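Local coordinates for protein putative Zn-dependent Alcohol Dehydrogenase (Rhodobacter sphaeroides, PDB 3IV6) that binds S-adenosylmethionine in a Rossmann-type domain and, although named a putative zinc-dependent alcohol dehydrogenase, is probably a methyltransferase-like protein, at residues Arg118-Phe123 / Leu133-Leu138; Arg191-Val194 / Asp200-Thr203. All blocks are in the same frame, centred on the assembly; numbering follows the deposited sequence.

Contact 1: Arg118-Phe123 / Leu133-Leu138; sequences RLINRF and LGMLSL. With SAM (S-adenosylmethionine), chain E.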
loop_
_atom_site.group_PDB
_atom_site.type_symbol
_atom_site.label_atom_id
_atom_site.label_comp_id
_atom_site.label_asym_id
_atom_site.label_seq_id
_atom_site.Cartn_x
_atom_site.Cartn_y
_atom_site.Cartn_z
ATOM N N ARG A 118 2.753 -0.740 -3.429
ATOM C CA ARG A 118 3.100 0.484 -2.710
ATOM C C ARG A 118 2.184 0.767 -1.509
ATOM O O ARG A 118 1.977 1.920 -1.093
ATOM C CB ARG A 118 3.174 1.654 -3.677
ATOM C CG ARG A 118 4.476 1.681 -4.465
ATOM C CD ARG A 118 4.477 2.728 -5.587
ATOM N NE ARG A 118 3.758 2.345 -6.799
ATOM C CZ ARG A 118 3.569 3.173 -7.837
ATOM N NH1 ARG A 118 4.049 4.400 -7.766
ATOM N NH2 ARG A 118 2.900 2.800 -8.940
ATOM N N LEU A 119 1.674 -0.308 -0.925
ATOM C CA LEU A 119 0.790 -0.236 0.227
ATOM C C LEU A 119 1.611 -0.008 1.490
ATOM O O LEU A 119 1.169 0.598 2.440
ATOM C CB LEU A 119 0.057 -1.557 0.343
ATOM C CG LEU A 119 -0.642 -1.807 1.656
ATOM C CD1 LEU A 119 -1.735 -0.758 1.849
ATOM C CD2 LEU A 119 -1.187 -3.224 1.698
ATOM N N ILE A 120 2.836 -0.498 1.478
ATOM C CA ILE A 120 3.719 -0.413 2.620
ATOM C C ILE A 120 4.116 1.042 2.837
ATOM O O ILE A 120 4.491 1.438 3.933
ATOM C CB ILE A 120 4.953 -1.356 2.428
ATOM C CG1 ILE A 120 4.596 -2.806 2.770
ATOM C CG2 ILE A 120 6.144 -0.950 3.325
ATOM C CD1 ILE A 120 5.437 -3.769 2.004
ATOM N N ASN A 121 4.009 1.841 1.781
ATOM C CA ASN A 121 4.392 3.236 1.849
ATOM C C ASN A 121 3.317 4.004 2.660
ATOM O O ASN A 121 3.547 5.121 3.132
ATOM C CB ASN A 121 4.521 3.787 0.431
ATOM C CG ASN A 121 5.820 3.362 -0.261
ATOM O OD1 ASN A 121 5.817 2.537 -1.190
ATOM N ND2 ASN A 121 6.930 3.939 0.177
ATOM N N ARG A 122 2.146 3.379 2.814
ATOM C CA ARG A 122 1.062 3.942 3.579
ATOM C C ARG A 122 1.154 3.588 5.048
ATOM O O ARG A 122 0.211 3.859 5.807
ATOM C CB ARG A 122 -0.299 3.491 3.032
ATOM C CG ARG A 122 -0.639 4.036 1.634
ATOM C CD ARG A 122 -0.066 5.448 1.441
ATOM N NE ARG A 122 0.630 5.520 0.162
ATOM C CZ ARG A 122 1.810 6.088 -0.042
ATOM N NH1 ARG A 122 2.462 6.672 0.936
ATOM N NH2 ARG A 122 2.332 6.064 -1.252
ATOM N N PHE A 123 2.286 3.002 5.445
ATOM C CA PHE A 123 2.515 2.631 6.835
ATOM C C PHE A 123 3.660 3.355 7.532
ATOM O O PHE A 123 4.590 3.889 6.913
ATOM C CB PHE A 123 2.758 1.115 6.982
ATOM C CG PHE A 123 1.670 0.247 6.393
ATOM C CD1 PHE A 123 0.316 0.589 6.540
ATOM C CD2 PHE A 123 2.000 -0.927 5.722
ATOM C CE1 PHE A 123 -0.685 -0.173 6.006
ATOM C CE2 PHE A 123 0.985 -1.734 5.182
ATOM C CZ PHE A 123 -0.384 -1.334 5.326
ATOM N N LEU A 133 3.424 -9.488 8.451
ATOM C CA LEU A 133 2.827 -10.611 9.190
ATOM C C LEU A 133 1.411 -10.999 8.674
ATOM O O LEU A 133 1.140 -12.161 8.412
ATOM C CB LEU A 133 2.798 -10.301 10.691
ATOM C CG LEU A 133 2.675 -11.466 11.685
ATOM C CD1 LEU A 133 3.589 -12.637 11.323
ATOM C CD2 LEU A 133 2.982 -10.992 13.081
ATOM N N GLY A 134 0.529 -10.021 8.512
ATOM C CA GLY A 134 -0.765 -10.280 7.943
ATOM C C GLY A 134 -0.711 -10.897 6.550
ATOM O O GLY A 134 -1.501 -11.774 6.218
HETATM N N MSE A 135 0.185 -10.428 5.700
HETATM C CA MSE A 135 0.242 -10.955 4.350
HETATM C C MSE A 135 0.707 -12.425 4.389
HETATM O O MSE A 135 0.190 -13.306 3.672
HETATM C CB MSE A 135 1.185 -10.120 3.500
HETATM C CG MSE A 135 0.793 -8.675 3.315
HETATM SE SE MSE A 135 2.221 -7.548 2.537
HETATM C CE MSE A 135 1.598 -5.799 3.139
ATOM N N LEU A 136 1.692 -12.668 5.238
ATOM C CA LEU A 136 2.238 -13.991 5.453
ATOM C C LEU A 136 1.191 -14.929 6.045
ATOM O O LEU A 136 1.085 -16.106 5.688
ATOM C CB LEU A 136 3.437 -13.864 6.391
ATOM C CG LEU A 136 4.696 -13.438 5.634
ATOM C CD1 LEU A 136 5.852 -13.268 6.573
ATOM C CD2 LEU A 136 4.978 -14.471 4.572
ATOM N N SER A 137 0.404 -14.381 6.950
ATOM C CA SER A 137 -0.673 -15.111 7.565
ATOM C C SER A 137 -1.712 -15.538 6.526
ATOM O O SER A 137 -2.236 -16.644 6.597
ATOM C CB SER A 137 -1.301 -14.248 8.646
ATOM O OG SER A 137 -2.408 -14.886 9.228
ATOM N N LEU A 138 -1.996 -14.657 5.572
ATOM C CA LEU A 138 -2.963 -14.951 4.521
ATOM C C LEU A 138 -2.485 -16.099 3.639
ATOM O O LEU A 138 -3.257 -16.999 3.303
ATOM C CB LEU A 138 -3.222 -13.707 3.669
ATOM C CG LEU A 138 -3.989 -12.569 4.347
ATOM C CD1 LEU A 138 -4.147 -11.388 3.400
ATOM C CD2 LEU A 138 -5.344 -13.052 4.840
HETATM N N SAM E . -3.140 2.984 -4.157
HETATM C CA SAM E . -1.852 2.753 -4.786
HETATM C C SAM E . -1.965 1.744 -5.909
HETATM O O SAM E . -3.026 1.185 -6.219
HETATM O OXT SAM E . -0.945 1.523 -6.521
HETATM C CB SAM E . -0.793 2.368 -3.759
HETATM C CG SAM E . -1.192 2.561 -2.290
HETATM S SD SAM E . -2.213 1.257 -1.531
HETATM C CE SAM E . -2.596 0.153 -2.920
HETATM C "C5'" SAM E . -3.758 2.133 -1.097
HETATM C "C4'" SAM E . -5.042 1.319 -0.979
HETATM O "O4'" SAM E . -4.931 0.404 0.098
HETATM C "C3'" SAM E . -6.255 2.173 -0.655
HETATM O "O3'" SAM E . -7.344 1.604 -1.344
HETATM C "C2'" SAM E . -6.490 1.966 0.826
HETATM O "O2'" SAM E . -7.865 1.989 1.148
HETATM C "C1'" SAM E . -5.926 0.579 1.078
HETATM N N9 SAM E . -5.316 0.476 2.411
HETATM C C8 SAM E . -4.443 1.370 2.974
HETATM N N7 SAM E . -4.123 0.939 4.224
HETATM C C5 SAM E . -4.778 -0.228 4.481
HETATM C C6 SAM E . -4.803 -1.084 5.598
HETATM N N6 SAM E . -4.108 -0.839 6.711
HETATM N N1 SAM E . -5.599 -2.201 5.544
HETATM C C2 SAM E . -6.361 -2.445 4.408
HETATM N N3 SAM E . -6.333 -1.625 3.305
HETATM C C4 SAM E . -5.549 -0.523 3.340
#
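M135 reaches from helix 125-139 to L119 and I120, with its methyl group CE making the contact to both. The selenomethionine chain runs extended beyond CG (chi2 168°, chi3 -158°), which lets CE bridge a gap across which the nearest backbones, those of I120 and M135, stay 11.2 Å apart between CA atoms. L119 points toward the helix, and the side chains of L119 and M135 run antiparallel past one another; CE of M135 is 4.1 Å from CD2 of L119. The CB of I120 does not point at the helix, but its side-chain end does come nearer, CG1 lying 4.3 Å from CE of M135.

The two branches of L119 divide the work. Chi1 (165°) carries CG away from the backbone N; CD2 faces the selenomethionine and CD1 meets the adenine of S-adenosylmethionine, 3.6 Å from its C8. Next to it the ring of F123 offers an edge to the adenine amino group: N6 lies 3.6 Å from CE1, near the ring plane. The carbonyl oxygen of L119 stands over the centre of one face of that ring, 3.5 Å above its plane. At the other end of the cofactor the carbonyl O of R118 approaches CG of the methionine part at 3.4 Å.

Strand 143-149 packs against both I120 and M135 through A146, V148 and V144, while polar partners of the cofactor such as D74, D98 and I99 come from other loops and strands. The loop after strand 113-117 lines the cofactor site, consistent with a class I (Rossmann-like) S-adenosylmethionine-dependent methyltransferase fold. The contact between loop and helix is purely apolar and rests on dispersion: one leucine shares its branches between adenine and protein core, linking helix 125-139 to the pocket wall.

Contact 2: Arg191-Val194 / Asp200-Thr203; sequences RALV and DKPT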
loop_
_atom_site.group_PDB
_atom_site.type_symbol
_atom_site.label_atom_id
_atom_site.label_comp_id
_atom_site.label_asym_id
_atom_site.label_seq_id
_atom_site.Cartn_x
_atom_site.Cartn_y
_atom_site.Cartn_z
ATOM N N ARG A 191 1.835 24.237 1.167
ATOM C CA ARG A 191 2.815 24.844 0.275
ATOM C C ARG A 191 3.550 23.785 -0.539
ATOM O O ARG A 191 4.091 24.073 -1.607
ATOM C CB ARG A 191 3.815 25.686 1.070
ATOM C CG ARG A 191 4.651 26.625 0.217
ATOM C CD ARG A 191 4.987 27.902 0.970
ATOM N NE ARG A 191 6.428 28.080 1.129
ATOM C CZ ARG A 191 7.065 28.009 2.294
ATOM N NH1 ARG A 191 6.391 27.764 3.408
ATOM N NH2 ARG A 191 8.379 28.185 2.343
ATOM N N ALA A 192 3.568 22.559 -0.026
ATOM C CA ALA A 192 4.436 21.517 -0.562
ATOM C C ALA A 192 3.673 20.599 -1.512
ATOM O O ALA A 192 4.274 19.852 -2.284
ATOM C CB ALA A 192 5.059 20.713 0.568
ATOM N N LEU A 193 2.347 20.661 -1.451
ATOM C CA LEU A 193 1.500 19.784 -2.250
ATOM C C LEU A 193 1.917 19.801 -3.717
ATOM O O LEU A 193 2.142 20.864 -4.296
ATOM C CB LEU A 193 0.030 20.189 -2.116
ATOM C CG LEU A 193 -0.696 19.696 -0.863
ATOM C CD1 LEU A 193 -2.142 20.171 -0.859
ATOM C CD2 LEU A 193 -0.624 18.181 -0.760
ATOM N N VAL A 194 2.018 18.618 -4.313
ATOM C CA VAL A 194 2.349 18.498 -5.727
ATOM C C VAL A 194 1.227 17.815 -6.501
ATOM O O VAL A 194 0.318 17.231 -5.910
ATOM C CB VAL A 194 3.657 17.710 -5.936
ATOM C CG1 VAL A 194 4.807 18.390 -5.209
ATOM C CG2 VAL A 194 3.490 16.274 -5.464
ATOM N N ASP A 200 -7.949 17.959 -7.002
ATOM C CA ASP A 200 -7.753 19.363 -6.569
ATOM C C ASP A 200 -7.093 19.538 -5.190
ATOM O O ASP A 200 -7.055 18.599 -4.376
ATOM C CB ASP A 200 -9.083 20.111 -6.580
ATOM C CG ASP A 200 -10.147 19.414 -5.747
ATOM O OD1 ASP A 200 -11.290 19.306 -6.230
ATOM O OD2 ASP A 200 -9.841 18.970 -4.614
ATOM N N LYS A 201 -6.596 20.746 -4.920
ATOM C CA LYS A 201 -5.844 20.983 -3.683
ATOM C C LYS A 201 -6.630 20.693 -2.411
ATOM O O LYS A 201 -6.111 20.070 -1.509
ATOM C CB LYS A 201 -5.218 22.377 -3.641
ATOM C CG LYS A 201 -3.761 22.418 -4.111
ATOM C CD LYS A 201 -3.573 21.644 -5.429
ATOM C CE LYS A 201 -2.118 21.145 -5.647
ATOM N NZ LYS A 201 -2.051 20.179 -6.784
ATOM N N PRO A 202 -7.889 21.135 -2.330
ATOM C CA PRO A 202 -8.635 20.822 -1.097
ATOM C C PRO A 202 -8.674 19.331 -0.789
ATOM O O PRO A 202 -8.585 18.914 0.390
ATOM C CB PRO A 202 -10.043 21.342 -1.404
ATOM C CG PRO A 202 -9.805 22.451 -2.352
ATOM C CD PRO A 202 -8.631 22.057 -3.207
ATOM N N THR A 203 -8.826 18.535 -1.848
ATOM C CA THR A 203 -8.968 17.110 -1.658
ATOM C C THR A 203 -7.613 16.511 -1.281
ATOM O O THR A 203 -7.541 15.630 -0.422
ATOM C CB THR A 203 -9.674 16.407 -2.837
ATOM O OG1 THR A 203 -10.950 17.011 -3.051
ATOM C CG2 THR A 203 -9.945 14.953 -2.502
#
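K201 folds its side chain back from the first turn of helix 201-210 toward L193 and V194, just beyond the end of helix 187-192. Its CB sets off across the line between the two segments, and the chain then bends at chi2 (47°), bringing its end nearer. CG passes 4.3 Å from CD1 of L193, and CD carries the chain onward. CE lies beside CB of L193, 4.2 Å away, an aliphatic contact made by the last carbon before the amino group. At the tip, NZ stops 3.9 Å from the carbonyl O of V194, a loose polar approach that is too long for a hydrogen bond.

From the other side, the CB of L193 points toward helix 201-210, and CD1 rests 4.0 Å from the main-chain O of K201. The same leucine also packs on L204, L205 and Y208 of helix 201-210 and on I155 of helix 154-164, so it has apolar company on more than one helix.

The beginning of helix 201-210 is fixed by D200, whose OD2 accepts two bonds. One comes from the backbone N of T203 at 3.0 Å, the other from OG1 of T203 at 2.7 Å, on the syn side of the carboxylate and 17° from its plane. With its side chain accepting from the amide three residues on, D200 is a classical aspartate N-cap, here in a helix-loop-helix connection at the protein surface.

Overall arrangement
Contact 1 is buried, with its centre about 7 Å from the centre of the chain, whereas contact 2 sits at the surface, about 21 Å out. Their own centres are 27 Å apart and they do not touch. The first joins a loop after a strand of the seven-stranded sheet to the helix that follows it, and shares residues with the cofactor pocket; the second joins the end of one helix and the loop after it to the start of the next, away from the known sites. They share no helix or strand. Contact 1 is apolar packing behind the cofactor pocket, with L119 facing both, while contact 2 mixes a leucine contact with the aliphatic part of an exposed lysine and lies beside an aspartate N-cap within its second segment.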